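Local coordinates for PelD (PDB 4ETX), which binds the second messenger cyclic di-GMP and probably acts as its effector in pellicle formation, here as the GAF and GGDEF-like part of a membrane protein, at residues 189-194 and 241-246; 8-13 and 147-152; 105-110 and 125-130; 44-49 and 66-71. All coordinates share one frame; numbering follows the deposited sequence.

Contact 1 (189-194 and 241-246); sequences CLYAFE and GSQGYL
Y191 and Y245 meet obliquely, the ring planes 31° apart and the centroids separated by 5.5 Å. The two side chains run past each other in opposite directions, with Y191 CE2 3.6 Å from Y245 CD2. At the edge of the Y191 ring, near its plane, sits the carbonyl oxygen of S242. L246 CD2 approaches the same ring obliquely, 4.1 Å from Y191 CE1. F193 is met at its edge, by L246 CD1 and by Y245 CE2, and that second meeting is edge to edge.

The polar link is the phenol of Y191, whose OH donates to S242 O at 2.7 Å. It arrives from above the carbonyl plane and so engages no in-plane lone pair. With CG of Y245 anti to the backbone N (chi1 166°), the second tyrosine reaches from the helix toward the strand to meet Y191. At the start of 189-194, C189 CB rests on S242 CB at 3.6 Å. The amide of Q243 edges up to the Y191 hydroxyl, but its OE1 is hydrogen-bonded to Q272.

Y245 also touches R213 and D216, which bind cyclic di-GMP in another structure of this protein. Helix 239-256 packs along one face of the GGDEF-like sheet, its segment axis 27° from that of strand 189-194. I270 and Q272 of strand 268-275 touch Y191, V232 and L234 of strand 228-234 touch Y245, and helix 283-291 covers L190 and A192 on the other face.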
loop_
_atom_site.group_PDB
_atom_site.type_symbol
_atom_site.label_atom_id
_atom_site.label_comp_id
_atom_site.label_asym_id
_atom_site.label_seq_id
_atom_site.Cartn_x
_atom_site.Cartn_y
_atom_site.Cartn_z
ATOM N N CYS A 189 -4.299 11.052 -0.447
ATOM C CA CYS A 189 -5.358 12.028 -0.675
ATOM C C CYS A 189 -6.630 11.415 -1.253
ATOM O O CYS A 189 -6.570 10.595 -2.179
ATOM C CB CYS A 189 -4.873 13.130 -1.609
ATOM S SG CYS A 189 -5.968 14.588 -1.579
ATOM N N LEU A 190 -7.774 11.816 -0.693
ATOM C CA LEU A 190 -9.078 11.432 -1.217
ATOM C C LEU A 190 -9.724 12.650 -1.851
ATOM O O LEU A 190 -9.849 13.702 -1.195
ATOM C CB LEU A 190 -10.000 10.961 -0.085
ATOM C CG LEU A 190 -10.212 9.479 0.215
ATOM C CD1 LEU A 190 -10.965 9.335 1.522
ATOM C CD2 LEU A 190 -10.971 8.756 -0.922
ATOM N N TYR A 191 -10.137 12.509 -3.100
ATOM C CA TYR A 191 -10.954 13.510 -3.775
ATOM C C TYR A 191 -12.340 12.923 -3.971
ATOM O O TYR A 191 -12.469 11.788 -4.469
ATOM C CB TYR A 191 -10.375 13.840 -5.173
ATOM C CG TYR A 191 -9.237 14.843 -5.223
ATOM C CD1 TYR A 191 -9.477 16.218 -5.062
ATOM C CD2 TYR A 191 -7.907 14.426 -5.450
ATOM C CE1 TYR A 191 -8.427 17.155 -5.128
ATOM C CE2 TYR A 191 -6.864 15.342 -5.498
ATOM C CZ TYR A 191 -7.126 16.706 -5.326
ATOM O OH TYR A 191 -6.097 17.623 -5.365
ATOM N N ALA A 192 -13.365 13.707 -3.646
ATOM C CA ALA A 192 -14.737 13.394 -4.031
ATOM C C ALA A 192 -15.280 14.394 -5.063
ATOM O O ALA A 192 -15.338 15.609 -4.787
ATOM C CB ALA A 192 -15.632 13.400 -2.801
ATOM N N PHE A 193 -15.731 13.887 -6.210
ATOM C CA PHE A 193 -16.327 14.738 -7.241
ATOM C C PHE A 193 -17.840 14.521 -7.282
ATOM O O PHE A 193 -18.296 13.468 -7.699
ATOM C CB PHE A 193 -15.706 14.442 -8.606
ATOM C CG PHE A 193 -14.208 14.612 -8.651
ATOM C CD1 PHE A 193 -13.645 15.874 -8.864
ATOM C CD2 PHE A 193 -13.351 13.511 -8.474
ATOM C CE1 PHE A 193 -12.253 16.048 -8.908
ATOM C CE2 PHE A 193 -11.944 13.686 -8.515
ATOM C CZ PHE A 193 -11.408 14.940 -8.727
ATOM N N GLU A 194 -18.604 15.509 -6.840
ATOM C CA GLU A 194 -20.060 15.435 -6.852
ATOM C C GLU A 194 -20.566 16.139 -8.113
ATOM O O GLU A 194 -20.205 17.296 -8.374
ATOM C CB GLU A 194 -20.663 16.085 -5.588
ATOM C CG GLU A 194 -22.210 15.910 -5.457
ATOM C CD GLU A 194 -22.827 16.760 -4.335
ATOM O OE1 GLU A 194 -22.107 17.594 -3.752
ATOM O OE2 GLU A 194 -24.040 16.614 -4.044
ATOM N N GLY A 241 1.985 15.929 -5.265
ATOM C CA GLY A 241 1.383 14.941 -6.168
ATOM C C GLY A 241 -0.135 15.033 -6.317
ATOM O O GLY A 241 -0.693 14.916 -7.430
ATOM N N SER A 242 -0.826 15.255 -5.206
ATOM C CA SER A 242 -2.283 15.282 -5.288
ATOM C C SER A 242 -2.763 16.611 -5.876
ATOM O O SER A 242 -3.814 16.647 -6.534
ATOM C CB SER A 242 -2.907 15.019 -3.922
ATOM O OG SER A 242 -2.331 15.887 -2.973
ATOM N N GLN A 243 -2.002 17.695 -5.664
ATOM C CA GLN A 243 -2.329 18.969 -6.336
ATOM C C GLN A 243 -2.070 18.877 -7.858
ATOM O O GLN A 243 -2.906 19.320 -8.665
ATOM C CB GLN A 243 -1.606 20.178 -5.718
ATOM C CG GLN A 243 -2.015 20.515 -4.234
ATOM C CD GLN A 243 -3.527 20.524 -4.005
ATOM O OE1 GLN A 243 -4.071 19.656 -3.319
ATOM N NE2 GLN A 243 -4.203 21.517 -4.569
ATOM N N GLY A 244 -0.944 18.255 -8.227
ATOM C CA GLY A 244 -0.605 17.936 -9.631
ATOM C C GLY A 244 -1.627 17.040 -10.328
ATOM O O GLY A 244 -1.945 17.229 -11.528
ATOM N N TYR A 245 -2.184 16.098 -9.568
ATOM C CA TYR A 245 -3.250 15.238 -10.061
ATOM C C TYR A 245 -4.436 16.087 -10.617
ATOM O O TYR A 245 -4.910 15.849 -11.722
ATOM C CB TYR A 245 -3.725 14.266 -8.964
ATOM C CG TYR A 245 -5.030 13.576 -9.294
ATOM C CD1 TYR A 245 -5.051 12.457 -10.124
ATOM C CD2 TYR A 245 -6.240 14.048 -8.794
ATOM C CE1 TYR A 245 -6.239 11.828 -10.445
ATOM C CE2 TYR A 245 -7.445 13.419 -9.096
ATOM C CZ TYR A 245 -7.430 12.307 -9.927
ATOM O OH TYR A 245 -8.601 11.675 -10.268
ATOM N N LEU A 246 -4.908 17.050 -9.839
ATOM C CA LEU A 246 -6.036 17.895 -10.256
ATOM C C LEU A 246 -5.683 18.837 -11.418
ATOM O O LEU A 246 -6.530 19.130 -12.288
ATOM C CB LEU A 246 -6.592 18.662 -9.056
ATOM C CG LEU A 246 -7.908 19.421 -9.296
ATOM C CD1 LEU A 246 -9.013 18.509 -9.823
ATOM C CD2 LEU A 246 -8.345 20.055 -7.997
#

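Contact 2 (8-13 and 147-152); sequences SSLLGL and GHIADL
L10 reaches across to H148, its CD1 lying 3.6 Å from H148 CB and nearly as close to CG and ND1, so that it meets the root of the imidazole obliquely. These two side chains run at about a right angle to each other. The other branch of L10, CD2, turns to L152 CD1 at 4.0 Å. That same L152 methyl lies 3.7 Å from L10 O, against the helix backbone itself.

One turn on, L13 has CG anti to the backbone N (chi1 -171°), which carries CD2 to I149 CG1 at 3.8 Å and to L152 CD1 at 4.0 Å. No hydrogen bond crosses between 8-13 and 147-152; the interface is mainly aliphatic, with the base of one imidazole included.

The second shell fixes that histidine: H148 NE2 is hydrogen-bonded to D180 of helix 165-184, and R176 and L236 touch the side chain. Helix 31-41 supports L13 through T33 and I149 through V34.

The axes of the two segments are 22° apart in direction and approach to 10.8 Å. R7, which binds cyclic di-GMP in another structure of this protein, lies on the same helix as L10. The pairing of helix 2-18 with helix 136-153 is consistent with the helical layer beside a GAF sheet, to which helix 136-153 belongs.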
loop_
_atom_site.group_PDB
_atom_site.type_symbol
_atom_site.label_atom_id
_atom_site.label_comp_id
_atom_site.label_asym_id
_atom_site.label_seq_id
_atom_site.Cartn_x
_atom_site.Cartn_y
_atom_site.Cartn_z
ATOM N N SER A 8 6.071 3.492 -8.028
ATOM C CA SER A 8 6.650 2.849 -9.227
ATOM C C SER A 8 7.081 1.392 -8.992
ATOM O O SER A 8 6.792 0.511 -9.804
ATOM C CB SER A 8 7.823 3.676 -9.785
ATOM O OG SER A 8 7.339 4.959 -10.172
ATOM N N SER A 9 7.771 1.143 -7.886
ATOM C CA SER A 9 8.138 -0.224 -7.503
ATOM C C SER A 9 6.891 -1.122 -7.363
ATOM O O SER A 9 6.841 -2.248 -7.875
ATOM C CB SER A 9 8.909 -0.214 -6.179
ATOM O OG SER A 9 10.163 0.419 -6.333
ATOM N N LEU A 10 5.899 -0.611 -6.649
ATOM C CA LEU A 10 4.664 -1.353 -6.405
ATOM C C LEU A 10 3.859 -1.581 -7.683
ATOM O O LEU A 10 3.276 -2.651 -7.869
ATOM C CB LEU A 10 3.814 -0.661 -5.336
ATOM C CG LEU A 10 4.379 -0.746 -3.905
ATOM C CD1 LEU A 10 3.549 0.122 -2.975
ATOM C CD2 LEU A 10 4.402 -2.223 -3.409
ATOM N N LEU A 11 3.855 -0.588 -8.571
ATOM C CA LEU A 11 3.187 -0.746 -9.855
ATOM C C LEU A 11 3.856 -1.814 -10.723
ATOM O O LEU A 11 3.154 -2.606 -11.357
ATOM C CB LEU A 11 3.085 0.592 -10.585
ATOM C CG LEU A 11 2.016 1.514 -9.974
ATOM C CD1 LEU A 11 2.206 2.964 -10.450
ATOM C CD2 LEU A 11 0.611 0.997 -10.262
ATOM N N GLY A 12 5.197 -1.819 -10.738
ATOM C CA GLY A 12 5.999 -2.878 -11.367
ATOM C C GLY A 12 5.665 -4.283 -10.873
ATOM O O GLY A 12 5.452 -5.211 -11.685
ATOM N N LEU A 13 5.641 -4.447 -9.546
ATOM C CA LEU A 13 5.205 -5.697 -8.921
ATOM C C LEU A 13 3.775 -6.113 -9.295
ATOM O O LEU A 13 3.543 -7.294 -9.617
ATOM C CB LEU A 13 5.352 -5.645 -7.389
ATOM C CG LEU A 13 5.132 -6.967 -6.642
ATOM C CD1 LEU A 13 6.168 -8.028 -7.110
ATOM C CD2 LEU A 13 5.217 -6.738 -5.140
ATOM N N GLY A 147 4.075 -4.437 3.920
ATOM C CA GLY A 147 2.596 -4.403 3.984
ATOM C C GLY A 147 1.912 -4.280 2.630
ATOM O O GLY A 147 0.959 -5.007 2.337
ATOM N N HIS A 148 2.370 -3.337 1.805
ATOM C CA HIS A 148 1.815 -3.189 0.455
ATOM C C HIS A 148 2.060 -4.414 -0.427
ATOM O O HIS A 148 1.227 -4.749 -1.254
ATOM C CB HIS A 148 2.399 -1.973 -0.232
ATOM C CG HIS A 148 1.791 -0.675 0.192
ATOM N ND1 HIS A 148 0.796 -0.050 -0.535
ATOM C CD2 HIS A 148 2.066 0.140 1.238
ATOM C CE1 HIS A 148 0.494 1.097 0.041
ATOM N NE2 HIS A 148 1.237 1.231 1.127
ATOM N N ILE A 149 3.212 -5.062 -0.264
ATOM C CA ILE A 149 3.488 -6.297 -1.006
ATOM C C ILE A 149 2.520 -7.397 -0.602
ATOM O O ILE A 149 1.932 -8.065 -1.461
ATOM C CB ILE A 149 4.957 -6.782 -0.822
ATOM C CG1 ILE A 149 5.926 -5.784 -1.479
ATOM C CG2 ILE A 149 5.111 -8.215 -1.420
ATOM C CD1 ILE A 149 7.477 -5.979 -1.165
ATOM N N ALA A 150 2.369 -7.594 0.701
ATOM C CA ALA A 150 1.420 -8.560 1.229
ATOM C C ALA A 150 -0.005 -8.343 0.698
ATOM O O ALA A 150 -0.682 -9.318 0.306
ATOM C CB ALA A 150 1.455 -8.564 2.753
ATOM N N ASP A 151 -0.444 -7.075 0.646
ATOM C CA ASP A 151 -1.753 -6.724 0.100
ATOM C C ASP A 151 -1.881 -7.148 -1.371
ATOM O O ASP A 151 -2.936 -7.634 -1.787
ATOM C CB ASP A 151 -2.001 -5.210 0.162
ATOM C CG ASP A 151 -2.195 -4.686 1.573
ATOM O OD1 ASP A 151 -2.304 -5.488 2.547
ATOM O OD2 ASP A 151 -2.249 -3.440 1.697
ATOM N N LEU A 152 -0.815 -6.927 -2.149
ATOM C CA LEU A 152 -0.803 -7.254 -3.584
ATOM C C LEU A 152 -0.809 -8.750 -3.833
ATOM O O LEU A 152 -1.393 -9.224 -4.814
ATOM C CB LEU A 152 0.413 -6.627 -4.278
ATOM C CG LEU A 152 0.404 -5.133 -4.633
ATOM C CD1 LEU A 152 1.772 -4.715 -5.153
ATOM C CD2 LEU A 152 -0.668 -4.771 -5.651
#

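Contact 3 (105-110 and 125-130); sequences SALQVC and AVEQMP
Q108 and M129 run antiparallel alongside each other, and the carboxamide of Q108 is turned to read the M129 backbone. OE1 accepts a hydrogen bond from M129 N, 2.9 Å away, the donor tilted 31° from the plane of the amide carbonyl, while NE2 donates to a water that in turn donates to M129 O. The two partners define which end is oxygen and which nitrogen. The chain is extended beyond CG, which lays CG and CD over E127 O, CD at 3.2 Å.

V109 and V126 stand next to one another on the same face of the sheet, V109 CG1 at 3.7 Å from V126 CB. M129 comes across V109 at about a right angle; its CE is only 3.4 Å from V109 CG1, a tight methyl contact. V109 places CG1 between backbone N and carbonyl carbon (chi1 49°), which aims it there. On the opposite face, A125 CB touches C110 SG and L107 CD1. L107 crosses E127 at about a right angle, its CD2 close to both V126 O and the carboxylate.

V126 N gives a straight bond to V109 O at 2.7 Å. In return V126 O takes a bond from Q108 N and a longer, weak one from V109 N, so two residues face one: a classic beta bulge. A second water bridges A106 O and E127 O.

This is the open end of hairpin 109-114/120-126 in the GAF sheet, with a corner at E127: where backbone pairing stops, a buried glutamine amide and two waters take up the polar groups of the turning chain.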
loop_
_atom_site.group_PDB
_atom_site.type_symbol
_atom_site.label_atom_id
_atom_site.label_comp_id
_atom_site.label_asym_id
_atom_site.label_seq_id
_atom_site.Cartn_x
_atom_site.Cartn_y
_atom_site.Cartn_z
ATOM N N SER A 105 25.795 -15.916 16.787
ATOM C CA SER A 105 25.181 -16.277 15.498
ATOM C C SER A 105 23.756 -15.724 15.274
ATOM O O SER A 105 22.823 -16.475 14.984
ATOM C CB SER A 105 25.216 -17.798 15.302
ATOM O OG SER A 105 24.995 -18.134 13.942
ATOM N N ALA A 106 23.603 -14.411 15.403
ATOM C CA ALA A 106 22.282 -13.793 15.384
ATOM C C ALA A 106 21.938 -13.114 14.055
ATOM O O ALA A 106 22.820 -12.825 13.237
ATOM C CB ALA A 106 22.158 -12.798 16.537
ATOM N N LEU A 107 20.646 -12.866 13.849
ATOM C CA LEU A 107 20.193 -12.037 12.736
ATOM C C LEU A 107 20.358 -10.578 13.127
ATOM O O LEU A 107 20.882 -10.290 14.200
ATOM C CB LEU A 107 18.730 -12.319 12.409
ATOM C CG LEU A 107 18.442 -13.640 11.699
ATOM C CD1 LEU A 107 16.977 -13.979 11.837
ATOM C CD2 LEU A 107 18.879 -13.571 10.238
ATOM N N GLN A 108 19.927 -9.672 12.251
ATOM C CA GLN A 108 19.904 -8.241 12.561
ATOM C C GLN A 108 18.473 -7.671 12.664
ATOM O O GLN A 108 18.190 -6.900 13.575
ATOM C CB GLN A 108 20.739 -7.449 11.548
ATOM C CG GLN A 108 22.257 -7.574 11.717
ATOM C CD GLN A 108 23.022 -6.827 10.631
ATOM O OE1 GLN A 108 22.428 -6.136 9.802
ATOM N NE2 GLN A 108 24.349 -6.962 10.632
ATOM N N VAL A 109 17.583 -8.044 11.734
ATOM C CA VAL A 109 16.151 -7.640 11.788
ATOM C C VAL A 109 15.228 -8.660 11.076
ATOM O O VAL A 109 15.651 -9.346 10.138
ATOM C CB VAL A 109 15.924 -6.160 11.269
ATOM C CG1 VAL A 109 16.597 -5.931 9.943
ATOM C CG2 VAL A 109 14.442 -5.775 11.177
ATOM N N CYS A 110 13.987 -8.761 11.552
ATOM C CA CYS A 110 12.956 -9.630 10.962
ATOM C C CYS A 110 11.730 -8.794 10.636
ATOM O O CYS A 110 11.251 -8.034 11.473
ATOM C CB CYS A 110 12.581 -10.796 11.901
ATOM S SG CYS A 110 13.748 -12.174 11.828
ATOM N N ALA A 125 13.804 -12.145 6.845
ATOM C CA ALA A 125 14.833 -12.288 7.890
ATOM C C ALA A 125 16.154 -11.722 7.381
ATOM O O ALA A 125 16.757 -12.248 6.427
ATOM C CB ALA A 125 14.993 -13.754 8.292
ATOM N N VAL A 126 16.619 -10.649 8.009
ATOM C CA VAL A 126 17.835 -9.987 7.525
ATOM C C VAL A 126 19.041 -10.410 8.371
ATOM O O VAL A 126 19.055 -10.215 9.578
ATOM C CB VAL A 126 17.661 -8.425 7.433
ATOM C CG1 VAL A 126 18.951 -7.736 6.996
ATOM C CG2 VAL A 126 16.541 -8.063 6.470
ATOM N N GLU A 127 20.036 -11.012 7.713
ATOM C CA GLU A 127 21.311 -11.349 8.346
ATOM C C GLU A 127 22.215 -10.112 8.400
ATOM O O GLU A 127 22.760 -9.789 9.453
ATOM C CB GLU A 127 22.002 -12.503 7.607
ATOM C CG GLU A 127 23.436 -12.827 8.067
ATOM C CD GLU A 127 23.510 -13.657 9.342
ATOM O OE1 GLU A 127 22.479 -13.849 10.020
ATOM O OE2 GLU A 127 24.627 -14.127 9.668
ATOM N N GLN A 128 22.361 -9.427 7.270
ATOM C CA GLN A 128 23.269 -8.279 7.183
ATOM C C GLN A 128 22.683 -7.078 6.438
ATOM O O GLN A 128 22.056 -7.213 5.389
ATOM C CB GLN A 128 24.621 -8.686 6.563
ATOM C CG GLN A 128 25.547 -7.500 6.184
ATOM C CD GLN A 128 26.902 -7.924 5.615
ATOM O OE1 GLN A 128 27.625 -8.713 6.207
ATOM N NE2 GLN A 128 27.256 -7.368 4.469
ATOM N N MET A 129 22.912 -5.896 6.998
ATOM C CA MET A 129 22.695 -4.646 6.288
ATOM C C MET A 129 23.719 -3.649 6.826
ATOM O O MET A 129 24.257 -3.858 7.921
ATOM C CB MET A 129 21.253 -4.148 6.475
ATOM C CG MET A 129 20.885 -3.843 7.897
ATOM S SD MET A 129 19.114 -3.714 8.131
ATOM C CE MET A 129 19.052 -3.636 9.890
ATOM N N PRO A 130 24.024 -2.585 6.063
ATOM C CA PRO A 130 25.055 -1.673 6.592
ATOM C C PRO A 130 24.609 -0.989 7.887
ATOM O O PRO A 130 23.430 -0.722 8.073
ATOM C CB PRO A 130 25.237 -0.650 5.474
ATOM C CG PRO A 130 24.674 -1.277 4.250
ATOM C CD PRO A 130 23.601 -2.214 4.701
HETATM O O HOH W 1 24.243 -10.758 12.197
HETATM O O HOH W 2 26.227 -5.571 8.909
#

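Contact 4 (44-49 and 66-71); sequences LRIAGL and LGEMPA
M69 sends CG away from its backbone N (chi1 -165°) and then bends at chi2 (63°), folding the thioether back onto the backbone of the neighbouring strand, where SD comes 3.4 Å from A47 C and CE nears G48 N. L66 also carries CG anti to N, and this throws CD2 against two peptide oxygens, L44 O at 3.3 Å and R45 O at 3.4 Å. I46 answers with CG2, which presses on the E68–M69 peptide, 3.5 Å from M69 N.

Two backbone bonds form the frame: A47 N to L66 O at 3.0 Å and L66 N to A47 O at 2.8 Å, an antiparallel hydrogen-bonded pair. L66 O also receives a CA-H contact from I46 CA. Beyond the pair, G67 has positive phi and leaves its bare CA 3.7 Å from R45 O. E68 centres an inverse gamma turn with a weak M69 N to G67 O bond. R45 and E68 carry opposite charges here without touching, so any attraction is likely modest.

Outward, the backbone of I46 is hydrogen-bonded to E127 and Q128, where the strands carry classic bulges, and A39 of helix 31-41 touches L66. This is the end of edge strand 64-66 peeling off strand 46-51 in the 2-1-5-4-3 antiparallel sheet characteristic of GAF domains.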
loop_
_atom_site.group_PDB
_atom_site.type_symbol
_atom_site.label_atom_id
_atom_site.label_comp_id
_atom_site.label_asym_id
_atom_site.label_seq_id
_atom_site.Cartn_x
_atom_site.Cartn_y
_atom_site.Cartn_z
ATOM N N LEU A 44 19.919 -3.961 1.867
ATOM C CA LEU A 44 20.265 -5.219 2.523
ATOM C C LEU A 44 21.398 -5.911 1.759
ATOM O O LEU A 44 21.460 -5.841 0.531
ATOM C CB LEU A 44 19.031 -6.144 2.638
ATOM C CG LEU A 44 17.673 -5.623 3.189
ATOM C CD1 LEU A 44 16.576 -6.678 3.060
ATOM C CD2 LEU A 44 17.746 -5.167 4.640
ATOM N N ARG A 45 22.280 -6.580 2.485
ATOM C CA ARG A 45 23.395 -7.331 1.868
ATOM C C ARG A 45 23.169 -8.846 1.904
ATOM O O ARG A 45 23.414 -9.530 0.909
ATOM C CB ARG A 45 24.737 -6.981 2.530
ATOM C CG ARG A 45 25.621 -6.023 1.747
ATOM C CD ARG A 45 26.522 -6.752 0.717
ATOM N NE ARG A 45 27.645 -7.476 1.332
ATOM C CZ ARG A 45 28.934 -7.152 1.206
ATOM N NH1 ARG A 45 29.310 -6.108 0.475
ATOM N NH2 ARG A 45 29.861 -7.889 1.812
ATOM N N ILE A 46 22.724 -9.359 3.046
ATOM C CA ILE A 46 22.502 -10.791 3.227
ATOM C C ILE A 46 21.136 -10.998 3.872
ATOM O O ILE A 46 20.918 -10.566 4.990
ATOM C CB ILE A 46 23.612 -11.484 4.107
ATOM C CG1 ILE A 46 25.015 -11.203 3.546
ATOM C CG2 ILE A 46 23.344 -12.988 4.228
ATOM C CD1 ILE A 46 26.178 -11.955 4.266
ATOM N N ALA A 47 20.214 -11.638 3.153
ATOM C CA ALA A 47 18.843 -11.804 3.651
ATOM C C ALA A 47 18.124 -13.017 3.078
ATOM O O ALA A 47 18.584 -13.603 2.092
ATOM C CB ALA A 47 18.020 -10.528 3.379
ATOM N N GLY A 48 16.993 -13.368 3.706
ATOM C CA GLY A 48 16.092 -14.425 3.219
ATOM C C GLY A 48 14.589 -14.129 3.303
ATOM O O GLY A 48 14.127 -13.439 4.213
ATOM N N LEU A 49 13.831 -14.655 2.342
ATOM C CA LEU A 49 12.357 -14.594 2.381
ATOM C C LEU A 49 11.737 -15.970 2.634
ATOM O O LEU A 49 12.067 -16.940 1.953
ATOM C CB LEU A 49 11.800 -13.960 1.093
ATOM C CG LEU A 49 10.307 -13.589 1.019
ATOM C CD1 LEU A 49 9.976 -12.329 1.835
ATOM C CD2 LEU A 49 9.870 -13.401 -0.427
ATOM N N LEU A 66 19.470 -13.646 -0.582
ATOM C CA LEU A 66 20.343 -12.596 -1.086
ATOM C C LEU A 66 21.678 -12.737 -0.373
ATOM O O LEU A 66 21.719 -12.894 0.855
ATOM C CB LEU A 66 19.764 -11.199 -0.796
ATOM C CG LEU A 66 20.680 -10.014 -1.130
ATOM C CD1 LEU A 66 20.653 -9.713 -2.629
ATOM C CD2 LEU A 66 20.318 -8.777 -0.314
ATOM N N GLY A 67 22.756 -12.681 -1.155
ATOM C CA GLY A 67 24.095 -12.798 -0.617
ATOM C C GLY A 67 24.331 -14.184 -0.070
ATOM O O GLY A 67 23.757 -15.159 -0.556
ATOM N N GLU A 68 25.178 -14.271 0.947
ATOM C CA GLU A 68 25.538 -15.550 1.528
ATOM C C GLU A 68 24.645 -15.876 2.719
ATOM O O GLU A 68 25.133 -16.023 3.838
ATOM C CB GLU A 68 27.021 -15.562 1.931
ATOM C CG GLU A 68 27.981 -15.402 0.755
ATOM C CD GLU A 68 28.487 -13.987 0.593
ATOM O OE1 GLU A 68 27.653 -13.058 0.433
ATOM O OE2 GLU A 68 29.731 -13.816 0.620
ATOM N N MET A 69 23.337 -15.979 2.471
ATOM C CA MET A 69 22.384 -16.321 3.524
ATOM C C MET A 69 22.632 -17.700 4.108
ATOM O O MET A 69 22.675 -18.700 3.368
ATOM C CB MET A 69 20.930 -16.245 3.036
ATOM C CG MET A 69 19.902 -16.238 4.177
ATOM S SD MET A 69 20.091 -14.785 5.236
ATOM C CE MET A 69 19.073 -15.194 6.641
ATOM N N PRO A 70 22.768 -17.762 5.444
ATOM C CA PRO A 70 22.898 -19.029 6.138
ATOM C C PRO A 70 21.563 -19.758 6.089
ATOM O O PRO A 70 20.549 -19.149 5.733
ATOM C CB PRO A 70 23.185 -18.587 7.578
ATOM C CG PRO A 70 22.406 -17.314 7.715
ATOM C CD PRO A 70 22.665 -16.633 6.396
ATOM N N ALA A 71 21.565 -21.048 6.434
ATOM C CA ALA A 71 20.328 -21.748 6.787
ATOM C C ALA A 71 19.750 -21.028 8.014
ATOM O O ALA A 71 20.479 -20.298 8.695
ATOM C CB ALA A 71 20.622 -23.209 7.111
#

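Overall arrangement
Contacts 3 and 4 adjoin in the GAF sheet, their centres 8 Å apart, because strands 120-126 and 46-51 are neighbours there. Both rest on main-chain bonds, to which contact 3 adds a glutamine amide and two waters; contact 3 is buried, whereas contact 4 has its turn on the surface. Contact 2, whose centre lies about 7 Å from the centre of the chain, is buried, mainly apolar and without a hydrogen bond across it, joining helices instead of strands. Contact 1, also buried, sets a helix on the other domain's sheet with tyrosines and a single hydrogen bond; its centre is about 40 Å from that of contact 3, across the chain's middle.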